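Local coordinates for MaoC domain protein dehydratase (Chloroflexus aurantiacus, PDB 4E3E) that catalyses the reversible dehydration of beta-methylmalyl-CoA to mesaconyl-CoA in the glyoxylate assimilation cycle, at residues I213-M219 against R246-H252; I253-A257 against V339-D343; L256-L260 against T288-W292; T317-H323 against Y334-V338. One frame throughout, in Å; residues are numbered along the deposited sequence. Where two conformers were deposited one is given.

Contact 1 (I213-M219 against R246-H252)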
# COMPACT_ATOMS: atom_id res chain seq x y z
N ILE A 213 -10.62 -8.20 -9.03
CA ILE A 213 -9.78 -8.53 -7.88
C ILE A 213 -8.43 -9.09 -8.33
O ILE A 213 -8.37 -10.01 -9.14
CB ILE A 213 -10.49 -9.55 -6.95
CG1 ILE A 213 -11.81 -8.96 -6.45
CG2 ILE A 213 -9.59 -9.98 -5.79
CD1 ILE A 213 -12.63 -9.91 -5.61
N GLU A 214 -7.35 -8.51 -7.80
CA GLU A 214 -5.99 -9.05 -8.02
C GLU A 214 -5.54 -9.82 -6.78
O GLU A 214 -5.99 -9.53 -5.67
CB GLU A 214 -5.01 -7.90 -8.36
CG GLU A 214 -5.28 -7.21 -9.70
CD GLU A 214 -5.22 -8.19 -10.88
OE1 GLU A 214 -4.26 -8.99 -10.97
OE2 GLU A 214 -6.14 -8.17 -11.74
N GLU A 215 -4.66 -10.81 -6.95
CA GLU A 215 -4.14 -11.56 -5.78
C GLU A 215 -3.47 -10.65 -4.75
O GLU A 215 -3.74 -10.76 -3.55
CB GLU A 215 -3.17 -12.66 -6.20
CG GLU A 215 -3.77 -13.77 -7.05
CD GLU A 215 -4.63 -14.76 -6.26
OE1 GLU A 215 -4.88 -14.58 -5.03
OE2 GLU A 215 -5.07 -15.73 -6.87
N ALA A 216 -2.60 -9.75 -5.23
CA ALA A 216 -1.81 -8.89 -4.36
C ALA A 216 -2.76 -8.00 -3.59
O ALA A 216 -2.49 -7.61 -2.45
CB ALA A 216 -0.83 -8.04 -5.15
N GLU A 217 -3.88 -7.66 -4.23
CA GLU A 217 -4.85 -6.74 -3.65
C GLU A 217 -5.57 -7.33 -2.43
O GLU A 217 -5.58 -6.70 -1.36
CB GLU A 217 -5.82 -6.24 -4.72
CG GLU A 217 -7.14 -5.64 -4.23
CD GLU A 217 -8.23 -5.81 -5.29
OE1 GLU A 217 -7.90 -5.88 -6.50
OE2 GLU A 217 -9.43 -5.90 -4.92
N HIS A 218 -6.16 -8.51 -2.57
CA HIS A 218 -6.86 -9.09 -1.40
C HIS A 218 -5.91 -9.55 -0.31
O HIS A 218 -6.18 -9.36 0.89
CB HIS A 218 -7.88 -10.14 -1.82
CG HIS A 218 -7.26 -11.43 -2.21
ND1 HIS A 218 -6.85 -12.32 -1.30
CD2 HIS A 218 -6.98 -11.98 -3.46
CE1 HIS A 218 -6.33 -13.39 -1.93
NE2 HIS A 218 -6.40 -13.16 -3.25
N MSE A 219 -4.74 -10.04 -0.70
CA MSE A 219 -3.71 -10.46 0.29
C MSE A 219 -3.29 -9.26 1.07
O MSE A 219 -3.15 -9.31 2.31
CB MSE A 219 -2.48 -11.12 -0.34
CG MSE A 219 -2.89 -12.49 -0.89
SE MSE A 219 -1.28 -13.23 -1.75
CE MSE A 219 -0.08 -13.60 -0.21
N ARG A 246 -6.46 -19.58 -4.32
CA ARG A 246 -6.72 -18.89 -3.05
C ARG A 246 -8.11 -18.26 -3.06
O ARG A 246 -8.60 -17.87 -4.12
CB ARG A 246 -5.65 -17.83 -2.81
CG ARG A 246 -4.27 -18.40 -2.52
CD ARG A 246 -3.17 -17.37 -2.76
NE ARG A 246 -2.84 -17.27 -4.19
CZ ARG A 246 -1.92 -16.46 -4.71
NH1 ARG A 246 -1.72 -16.48 -6.03
NH2 ARG A 246 -1.19 -15.64 -3.94
N ILE A 247 -8.73 -18.17 -1.89
CA ILE A 247 -10.07 -17.65 -1.73
C ILE A 247 -9.98 -16.26 -1.14
O ILE A 247 -9.22 -16.03 -0.19
CB ILE A 247 -10.94 -18.56 -0.82
CG1 ILE A 247 -11.02 -19.97 -1.44
CG2 ILE A 247 -12.35 -17.99 -0.70
CD1 ILE A 247 -11.56 -21.03 -0.49
N VAL A 248 -10.72 -15.34 -1.74
CA VAL A 248 -10.73 -13.95 -1.27
C VAL A 248 -11.52 -13.85 0.03
O VAL A 248 -12.63 -14.37 0.14
CB VAL A 248 -11.33 -12.99 -2.34
CG1 VAL A 248 -11.46 -11.56 -1.78
CG2 VAL A 248 -10.47 -13.00 -3.59
N TYR A 249 -10.91 -13.19 1.01
CA TYR A 249 -11.59 -12.86 2.24
C TYR A 249 -12.97 -12.26 1.93
O TYR A 249 -13.08 -11.23 1.23
CB TYR A 249 -10.73 -11.82 3.01
CG TYR A 249 -11.39 -11.18 4.20
CD1 TYR A 249 -12.12 -11.94 5.13
CD2 TYR A 249 -11.25 -9.79 4.44
CE1 TYR A 249 -12.71 -11.33 6.24
CE2 TYR A 249 -11.84 -9.19 5.54
CZ TYR A 249 -12.58 -9.96 6.43
OH TYR A 249 -13.17 -9.35 7.53
N GLY A 250 -14.01 -12.89 2.48
CA GLY A 250 -15.38 -12.41 2.30
C GLY A 250 -15.57 -10.93 2.62
O GLY A 250 -16.31 -10.22 1.92
N GLY A 251 -14.91 -10.44 3.67
CA GLY A 251 -15.01 -9.03 4.04
C GLY A 251 -14.42 -8.08 3.00
O GLY A 251 -14.80 -6.91 2.94
N HIS A 252 -13.48 -8.57 2.19
CA HIS A 252 -12.96 -7.80 1.06
C HIS A 252 -14.08 -7.50 0.09
O HIS A 252 -14.19 -6.39 -0.43
CB HIS A 252 -11.83 -8.56 0.37
CG HIS A 252 -11.05 -7.74 -0.66
ND1 HIS A 252 -10.17 -6.79 -0.31
CD2 HIS A 252 -10.98 -7.85 -2.06
CE1 HIS A 252 -9.61 -6.25 -1.42
NE2 HIS A 252 -10.09 -6.92 -2.50
O HOH W 1 -7.69 -16.14 -6.10
O HOH W 2 -4.77 -18.30 -6.35
O HOH W 3 -8.16 -12.58 1.15
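Two helix starts meet here in the second hot-dog unit of the chain: the first turn of helix 215-224 packs against the loop 246-249 and the opening turn of helix 250-265, the long helix that the unit's sheet wraps. Ile213 begins the contact, its CG2 lying 3.8 Å from Val248 CG2. Glu214 is the N-cap of helix 215-224 and turns away; its N donates to Glu217 OE1 (3.0 Å). Glu215 OE1 forms a salt bridge with Arg246 NE at 3.5 Å, out of the guanidinium plane, while OE2 accepts from two waters: water 1 also donates to Arg246 O, and water 2 accepts from Arg246 N and Arg246 NE. The far end of Arg246 has a stronger partner, Glu214 of the second subunit, so this corner also belongs to the subunit interface. Glu217 OE2 accepts a buried hydrogen bond from His252 NE2 at 2.7 Å, with Tyr40 OH bonded to ND1 across the same imidazole. His218, held by Glu215 OE1 (2.7 Å from NE2), takes Val248 CG2 over its ring face in a CH-pi contact; its CB sits on the face of the His252 ring, 4.0 Å from the centroid. Last, the SE of Met219, a selenomethionine, reaches Arg246 NH2 at 3.3 Å.

Contact 2 (I253-A257 against V339-D343)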
# COMPACT_ATOMS: atom_id res chain seq x y z
N ILE A 253 -14.96 -8.48 -0.12
CA ILE A 253 -16.13 -8.28 -0.99
C ILE A 253 -17.11 -7.28 -0.40
O ILE A 253 -17.67 -6.44 -1.13
CB ILE A 253 -16.83 -9.63 -1.30
CG1 ILE A 253 -15.78 -10.63 -1.81
CG2 ILE A 253 -17.97 -9.45 -2.29
CD1 ILE A 253 -14.97 -10.13 -3.00
N ILE A 254 -17.31 -7.33 0.91
CA ILE A 254 -18.16 -6.36 1.59
C ILE A 254 -17.62 -4.94 1.34
O ILE A 254 -18.38 -4.01 1.01
CB ILE A 254 -18.28 -6.64 3.11
CG1 ILE A 254 -19.04 -7.96 3.36
CG2 ILE A 254 -18.99 -5.50 3.82
CD1 ILE A 254 -18.93 -8.50 4.77
N SER A 255 -16.31 -4.79 1.48
CA SER A 255 -15.70 -3.48 1.35
C SER A 255 -15.73 -2.93 -0.09
O SER A 255 -15.92 -1.73 -0.31
CB SER A 255 -14.29 -3.50 1.94
OG SER A 255 -14.36 -3.25 3.34
N LEU A 256 -15.56 -3.81 -1.07
CA LEU A 256 -15.73 -3.42 -2.44
C LEU A 256 -17.18 -2.99 -2.75
O LEU A 256 -17.40 -1.95 -3.38
CB LEU A 256 -15.32 -4.58 -3.39
CG LEU A 256 -13.80 -4.87 -3.52
CD1 LEU A 256 -13.56 -6.20 -4.23
CD2 LEU A 256 -13.06 -3.76 -4.25
N ALA A 257 -18.15 -3.80 -2.31
CA ALA A 257 -19.57 -3.50 -2.52
C ALA A 257 -19.92 -2.14 -1.94
O ALA A 257 -20.62 -1.33 -2.59
CB ALA A 257 -20.46 -4.59 -1.94
N VAL A 339 -22.28 -13.45 -4.80
CA VAL A 339 -21.19 -13.79 -3.87
C VAL A 339 -21.40 -13.20 -2.48
O VAL A 339 -20.79 -13.66 -1.51
CB VAL A 339 -19.78 -13.40 -4.41
CG1 VAL A 339 -19.43 -14.23 -5.67
CG2 VAL A 339 -19.67 -11.89 -4.66
N LEU A 340 -22.26 -12.19 -2.40
CA LEU A 340 -22.50 -11.49 -1.14
C LEU A 340 -23.95 -11.05 -1.05
O LEU A 340 -24.47 -10.47 -2.00
CB LEU A 340 -21.62 -10.25 -1.05
CG LEU A 340 -21.79 -9.46 0.25
CD1 LEU A 340 -21.24 -10.28 1.42
CD2 LEU A 340 -21.14 -8.07 0.17
N ASP A 341 -24.58 -11.33 0.08
CA ASP A 341 -25.88 -10.77 0.41
C ASP A 341 -25.71 -10.06 1.75
O ASP A 341 -25.63 -10.71 2.79
CB ASP A 341 -26.94 -11.88 0.50
CG ASP A 341 -28.33 -11.36 0.84
OD1 ASP A 341 -28.49 -10.13 1.06
OD2 ASP A 341 -29.26 -12.19 0.90
N PHE A 342 -25.63 -8.73 1.73
CA PHE A 342 -25.20 -7.94 2.88
C PHE A 342 -26.32 -6.99 3.29
O PHE A 342 -26.78 -6.19 2.47
CB PHE A 342 -23.92 -7.16 2.51
CG PHE A 342 -23.29 -6.39 3.65
CD1 PHE A 342 -22.88 -7.02 4.82
CD2 PHE A 342 -23.04 -5.01 3.52
CE1 PHE A 342 -22.29 -6.30 5.86
CE2 PHE A 342 -22.44 -4.28 4.56
CZ PHE A 342 -22.07 -4.93 5.73
N ASP A 343 -26.77 -7.08 4.54
CA ASP A 343 -27.95 -6.36 5.01
C ASP A 343 -27.46 -5.51 6.18
O ASP A 343 -26.99 -6.04 7.18
CB ASP A 343 -29.01 -7.41 5.44
CG ASP A 343 -30.19 -6.84 6.26
OD1 ASP A 343 -30.27 -5.63 6.62
OD2 ASP A 343 -31.07 -7.66 6.57
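The axes of helix segment 253-257 and strand segment 339-343 pass 9.4 Å apart at their closest and cross at -69°, so the helix runs steeply over the strand; the nearest CA atoms, those of Ile253 and Leu340, are 7.1 Å apart. At its start the strand carries a classic beta bulge, Val339 and Leu340 both facing Ala316, and this lets two successive side chains point toward the helix. Ile253 CG2 meets both, at 3.8 Å from Val339 CG2 and 3.9 Å from Leu340 CB. This is the central packing of the hot-dog fold, a long helix cradled by a curved antiparallel sheet, with strand 307-318 continuing the cradle beneath Ala257. Leu340 lies between helix turns: its CD1 is 3.7 Å from Ile254 CG1, its CD2 4.1 Å from Ala257 CB. Beyond the bulge normal alternation resumes, with Asp341 out of reach and salt-bridged to Arg313. Phe342 points back toward the helix, and Ile254 CG2 sits over its ring face in a CH-pi contact, 3.8 Å from the centroid.

Contact 3 (L256-L260 against T288-W292); sequences LARSL and TIYAW
This is an apolar helix-on-sheet contact, the part of the hot-dog core where the middle of helix 250-265 rests on the beginning of strand 288-300. Build residues 256-260 as regular alpha helix, with Leu260 N bonded to Leu256 O at 2.8 Å, and 288-292 as extended strand. Their axes come within 7.9 Å and cross at -58°. The register is set by Ala257 and Ala291, whose CA atoms are just 5.6 Å apart, and by Leu256 and Ile289 at 7.7 Å. The small alanine pair, CB to CB 4.3 Å, allows this close approach. Leu256 and Leu260, one turn apart and both m,t rotamers, point toward the strand. Ile289 starts toward the helix, but its m,m rotamer leads the end away, presenting CG1 to Leu256 CD1 (4.1 Å) and CG2 to Leu260 CD1 (4.3 Å). Leu260 CD1 also lies 3.9 Å from Ala291 CB. Tyr290 points away from the helix, and its hydroxyl hydrogen-bonds Asn234 of the third subunit, which Thr288 also reaches. Aliphatic side chains carry the contact, and Leu260 CD1 also rests 3.6 Å from Ile289 O, a carbonyl it cannot hydrogen-bond: shape and burial hold helix to strand, without a polar bond to fix direction.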
# COMPACT_ATOMS: atom_id res chain seq x y z
N LEU A 256 -15.56 -3.81 -1.07
CA LEU A 256 -15.73 -3.42 -2.44
C LEU A 256 -17.18 -2.99 -2.75
O LEU A 256 -17.40 -1.95 -3.38
CB LEU A 256 -15.32 -4.58 -3.39
CG LEU A 256 -13.80 -4.87 -3.52
CD1 LEU A 256 -13.56 -6.20 -4.23
CD2 LEU A 256 -13.06 -3.76 -4.25
N ALA A 257 -18.15 -3.80 -2.31
CA ALA A 257 -19.57 -3.50 -2.52
C ALA A 257 -19.92 -2.14 -1.94
O ALA A 257 -20.62 -1.33 -2.59
CB ALA A 257 -20.46 -4.59 -1.94
N ARG A 258 -19.45 -1.87 -0.73
CA ARG A 258 -19.71 -0.59 -0.10
C ARG A 258 -19.11 0.54 -0.94
O ARG A 258 -19.78 1.56 -1.19
CB ARG A 258 -19.17 -0.59 1.34
CG ARG A 258 -19.10 0.78 2.03
CD ARG A 258 -20.43 1.48 2.31
NE ARG A 258 -20.17 2.65 3.18
CZ ARG A 258 -20.99 3.68 3.36
NH1 ARG A 258 -22.19 3.73 2.77
NH2 ARG A 258 -20.61 4.66 4.17
N SER A 259 -17.86 0.36 -1.39
CA SER A 259 -17.22 1.36 -2.23
C SER A 259 -18.04 1.61 -3.51
O SER A 259 -18.36 2.75 -3.83
CB SER A 259 -15.80 0.95 -2.57
OG SER A 259 -15.21 1.98 -3.34
N LEU A 260 -18.39 0.54 -4.23
CA LEU A 260 -19.21 0.65 -5.43
C LEU A 260 -20.57 1.32 -5.18
O LEU A 260 -21.08 2.05 -6.04
CB LEU A 260 -19.48 -0.75 -6.00
CG LEU A 260 -18.29 -1.54 -6.54
CD1 LEU A 260 -18.73 -2.96 -6.84
CD2 LEU A 260 -17.69 -0.87 -7.76
N THR A 288 -14.57 -10.22 -11.54
CA THR A 288 -14.98 -8.80 -11.50
C THR A 288 -16.25 -8.61 -10.67
O THR A 288 -17.29 -9.20 -10.97
CB THR A 288 -15.17 -8.26 -12.93
OG1 THR A 288 -13.97 -8.50 -13.67
CG2 THR A 288 -15.48 -6.76 -12.94
N ILE A 289 -16.17 -7.77 -9.64
CA ILE A 289 -17.26 -7.60 -8.70
C ILE A 289 -18.13 -6.41 -9.10
O ILE A 289 -17.62 -5.31 -9.36
CB ILE A 289 -16.74 -7.36 -7.25
CG1 ILE A 289 -15.86 -8.54 -6.76
CG2 ILE A 289 -17.90 -7.12 -6.29
CD1 ILE A 289 -16.46 -9.94 -6.98
N TYR A 290 -19.45 -6.66 -9.15
CA TYR A 290 -20.46 -5.62 -9.35
C TYR A 290 -21.38 -5.63 -8.14
O TYR A 290 -21.41 -6.59 -7.38
CB TYR A 290 -21.31 -5.95 -10.55
CG TYR A 290 -20.60 -5.92 -11.87
CD1 TYR A 290 -19.93 -7.06 -12.35
CD2 TYR A 290 -20.64 -4.78 -12.67
CE1 TYR A 290 -19.30 -7.04 -13.59
CE2 TYR A 290 -20.02 -4.75 -13.91
CZ TYR A 290 -19.35 -5.88 -14.36
OH TYR A 290 -18.74 -5.83 -15.58
N ALA A 291 -22.17 -4.57 -7.98
CA ALA A 291 -23.07 -4.49 -6.84
C ALA A 291 -24.39 -3.82 -7.22
O ALA A 291 -24.44 -2.97 -8.13
CB ALA A 291 -22.41 -3.76 -5.68
N TRP A 292 -25.45 -4.23 -6.54
CA TRP A 292 -26.71 -3.50 -6.55
C TRP A 292 -27.32 -3.49 -5.17
O TRP A 292 -27.04 -4.37 -4.35
CB TRP A 292 -27.67 -4.05 -7.61
CG TRP A 292 -28.18 -5.44 -7.33
CD1 TRP A 292 -27.62 -6.66 -7.74
CD2 TRP A 292 -29.37 -5.81 -6.58
NE1 TRP A 292 -28.37 -7.72 -7.30
CE2 TRP A 292 -29.44 -7.28 -6.59
CE3 TRP A 292 -30.36 -5.10 -5.90
CZ2 TRP A 292 -30.45 -7.98 -5.97
CZ3 TRP A 292 -31.39 -5.82 -5.27
CH2 TRP A 292 -31.43 -7.22 -5.30

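Contact 4 (T317-H323 against Y334-V338); sequences TKDRPCH and YDPAV
The loop leading into strand 338-349 folds back on the end of strand 307-318 and the turn beyond it, closing the neck of the long connection between these paired strands. On the opposing segment Lys318 is still extended, but Asp319 is left-handed (55/47) and turns the chain out of the strand, bringing Pro321 and His323 round toward Ala337 and Asp335. Tyr334 leads in, extended, without touching residues 317-323. Asp335 (chi1 t) then points at them and uses both carboxylate oxygens: OD1 accepts from His323 NE2 at 2.8 Å, near the imidazole plane, and OD2 accepts from Ala337 N at 2.8 Å, making an Asx turn. His323 (chi1 p) is exposed and poorly ordered, so this bond is less certain. Asp335 also starts a type I turn, with Val338 N bonded to Asp335 O at 2.9 Å; Pro336 (-56/-23) and Ala337 (-80/-17) occupy its corners. Ala337 CB packs on Pro321 CD at 3.7 Å, and Ala337 O lies 3.2 Å from Thr317 CA in a CA-H...O contact and accepts from Lys318 N at 2.9 Å, the lysine amine going to Asp287. Val338 and Thr317 form an antiparallel non-hydrogen-bonded pair, CA to CA 4.3 Å, with Thr317 CG2 4.0 Å from Val338 CG2 on one face. Beyond Val338, strand 338-349 runs on between strands 270-278 and 307-318, while Thr317 bonds through its backbone to Tyr290 of strand 288-300.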
# COMPACT_ATOMS: atom_id res chain seq x y z
N THR A 317 -22.16 -9.39 -7.07
CA THR A 317 -22.13 -10.46 -8.04
C THR A 317 -20.80 -10.47 -8.74
O THR A 317 -20.11 -9.50 -8.75
CB THR A 317 -23.23 -10.32 -9.08
OG1 THR A 317 -23.11 -9.07 -9.74
CG2 THR A 317 -24.55 -10.36 -8.45
N LYS A 318 -20.46 -11.58 -9.34
CA LYS A 318 -19.28 -11.63 -10.14
C LYS A 318 -19.62 -11.71 -11.60
O LYS A 318 -20.48 -12.45 -11.99
CB LYS A 318 -18.34 -12.76 -9.74
CG LYS A 318 -18.93 -14.14 -9.77
CD LYS A 318 -17.85 -15.19 -9.87
CE LYS A 318 -17.60 -15.80 -8.53
NZ LYS A 318 -16.44 -16.69 -8.47
N ASP A 319 -18.95 -10.90 -12.39
CA ASP A 319 -19.05 -10.96 -13.81
C ASP A 319 -20.49 -10.84 -14.24
O ASP A 319 -20.95 -11.61 -15.04
CB ASP A 319 -18.43 -12.25 -14.32
CG ASP A 319 -16.98 -12.39 -13.94
OD1 ASP A 319 -16.33 -11.43 -13.59
OD2 ASP A 319 -16.48 -13.50 -14.01
N ARG A 320 -21.19 -9.88 -13.67
CA ARG A 320 -22.65 -9.70 -13.77
C ARG A 320 -23.34 -10.41 -14.94
O ARG A 320 -23.02 -10.16 -16.11
CB ARG A 320 -23.02 -8.21 -13.75
CG ARG A 320 -23.03 -7.51 -15.11
CD ARG A 320 -23.94 -6.29 -15.05
NE ARG A 320 -24.99 -6.48 -14.05
CZ ARG A 320 -25.89 -5.56 -13.73
NH1 ARG A 320 -25.87 -4.38 -14.34
NH2 ARG A 320 -26.81 -5.81 -12.81
N PRO A 321 -24.32 -11.29 -14.63
CA PRO A 321 -25.07 -12.00 -15.67
C PRO A 321 -26.08 -11.10 -16.39
O PRO A 321 -26.17 -9.89 -16.09
CB PRO A 321 -25.77 -13.12 -14.89
CG PRO A 321 -25.93 -12.58 -13.52
CD PRO A 321 -24.73 -11.71 -13.27
N CYS A 322 -26.80 -11.65 -17.35
CA CYS A 322 -27.76 -10.88 -18.12
C CYS A 322 -29.03 -10.29 -17.44
O CYS A 322 -29.29 -9.11 -17.59
CB CYS A 322 -28.08 -11.66 -19.40
SG CYS A 322 -26.65 -12.60 -20.02
N HIS A 323 -29.77 -11.06 -16.64
CA HIS A 323 -30.87 -10.56 -15.82
C HIS A 323 -30.40 -9.57 -14.78
O HIS A 323 -29.44 -9.83 -14.04
CB HIS A 323 -31.61 -11.72 -15.16
CG HIS A 323 -30.70 -12.72 -14.48
ND1 HIS A 323 -30.03 -13.67 -15.16
CD2 HIS A 323 -30.36 -12.88 -13.13
CE1 HIS A 323 -29.29 -14.41 -14.30
NE2 HIS A 323 -29.50 -13.92 -13.06
N TYR A 334 -29.54 -19.08 -4.04
CA TYR A 334 -28.89 -17.93 -4.64
C TYR A 334 -28.44 -18.25 -6.04
O TYR A 334 -27.98 -19.35 -6.31
CB TYR A 334 -27.69 -17.52 -3.81
CG TYR A 334 -28.07 -16.79 -2.55
CD1 TYR A 334 -28.41 -15.44 -2.58
CD2 TYR A 334 -28.09 -17.45 -1.32
CE1 TYR A 334 -28.75 -14.77 -1.43
CE2 TYR A 334 -28.43 -16.77 -0.15
CZ TYR A 334 -28.76 -15.43 -0.22
OH TYR A 334 -29.09 -14.73 0.93
N ASP A 335 -28.60 -17.27 -6.93
CA ASP A 335 -28.04 -17.30 -8.28
C ASP A 335 -26.54 -17.60 -8.18
O ASP A 335 -25.87 -17.05 -7.31
CB ASP A 335 -28.29 -15.93 -8.93
CG ASP A 335 -27.86 -15.87 -10.38
OD1 ASP A 335 -28.74 -15.85 -11.25
OD2 ASP A 335 -26.63 -15.84 -10.64
N PRO A 336 -26.01 -18.49 -9.07
CA PRO A 336 -24.59 -18.86 -8.98
C PRO A 336 -23.65 -17.64 -9.04
O PRO A 336 -22.52 -17.72 -8.56
CB PRO A 336 -24.36 -19.77 -10.20
CG PRO A 336 -25.62 -19.75 -11.01
CD PRO A 336 -26.72 -19.26 -10.10
N ALA A 337 -24.13 -16.54 -9.61
CA ALA A 337 -23.31 -15.33 -9.77
C ALA A 337 -23.21 -14.47 -8.50
O ALA A 337 -22.31 -13.62 -8.40
CB ALA A 337 -23.83 -14.49 -10.94
N VAL A 338 -24.10 -14.71 -7.54
CA VAL A 338 -24.14 -13.89 -6.32
C VAL A 338 -23.11 -14.38 -5.29
O VAL A 338 -23.09 -15.57 -4.92
CB VAL A 338 -25.56 -13.88 -5.69
CG1 VAL A 338 -25.55 -13.13 -4.35
CG2 VAL A 338 -26.57 -13.24 -6.64

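Along the chain, contact 1 comes first, closing the excursion between the start of helix 215-224 and the start of helix 250-265. The same helix then enters contacts 2 and 3, which share Leu256 and Ala257: contact 3 closes a shorter loop to strand 288-300, contact 2 a far longer one to strand 338-349. Both contact 3's strand and the whole of contact 4 fall within that longer span, contact 4 following contact 3 in series. Ile213 bridges contact 1 to the other two helix contacts, meeting Ile253, Leu256 and Ile289. Contacts 2 and 3 join the sheet to its central helix; contact 4 ties neighbouring strands 307-318 and 338-349 together where their connecting loop begins and ends.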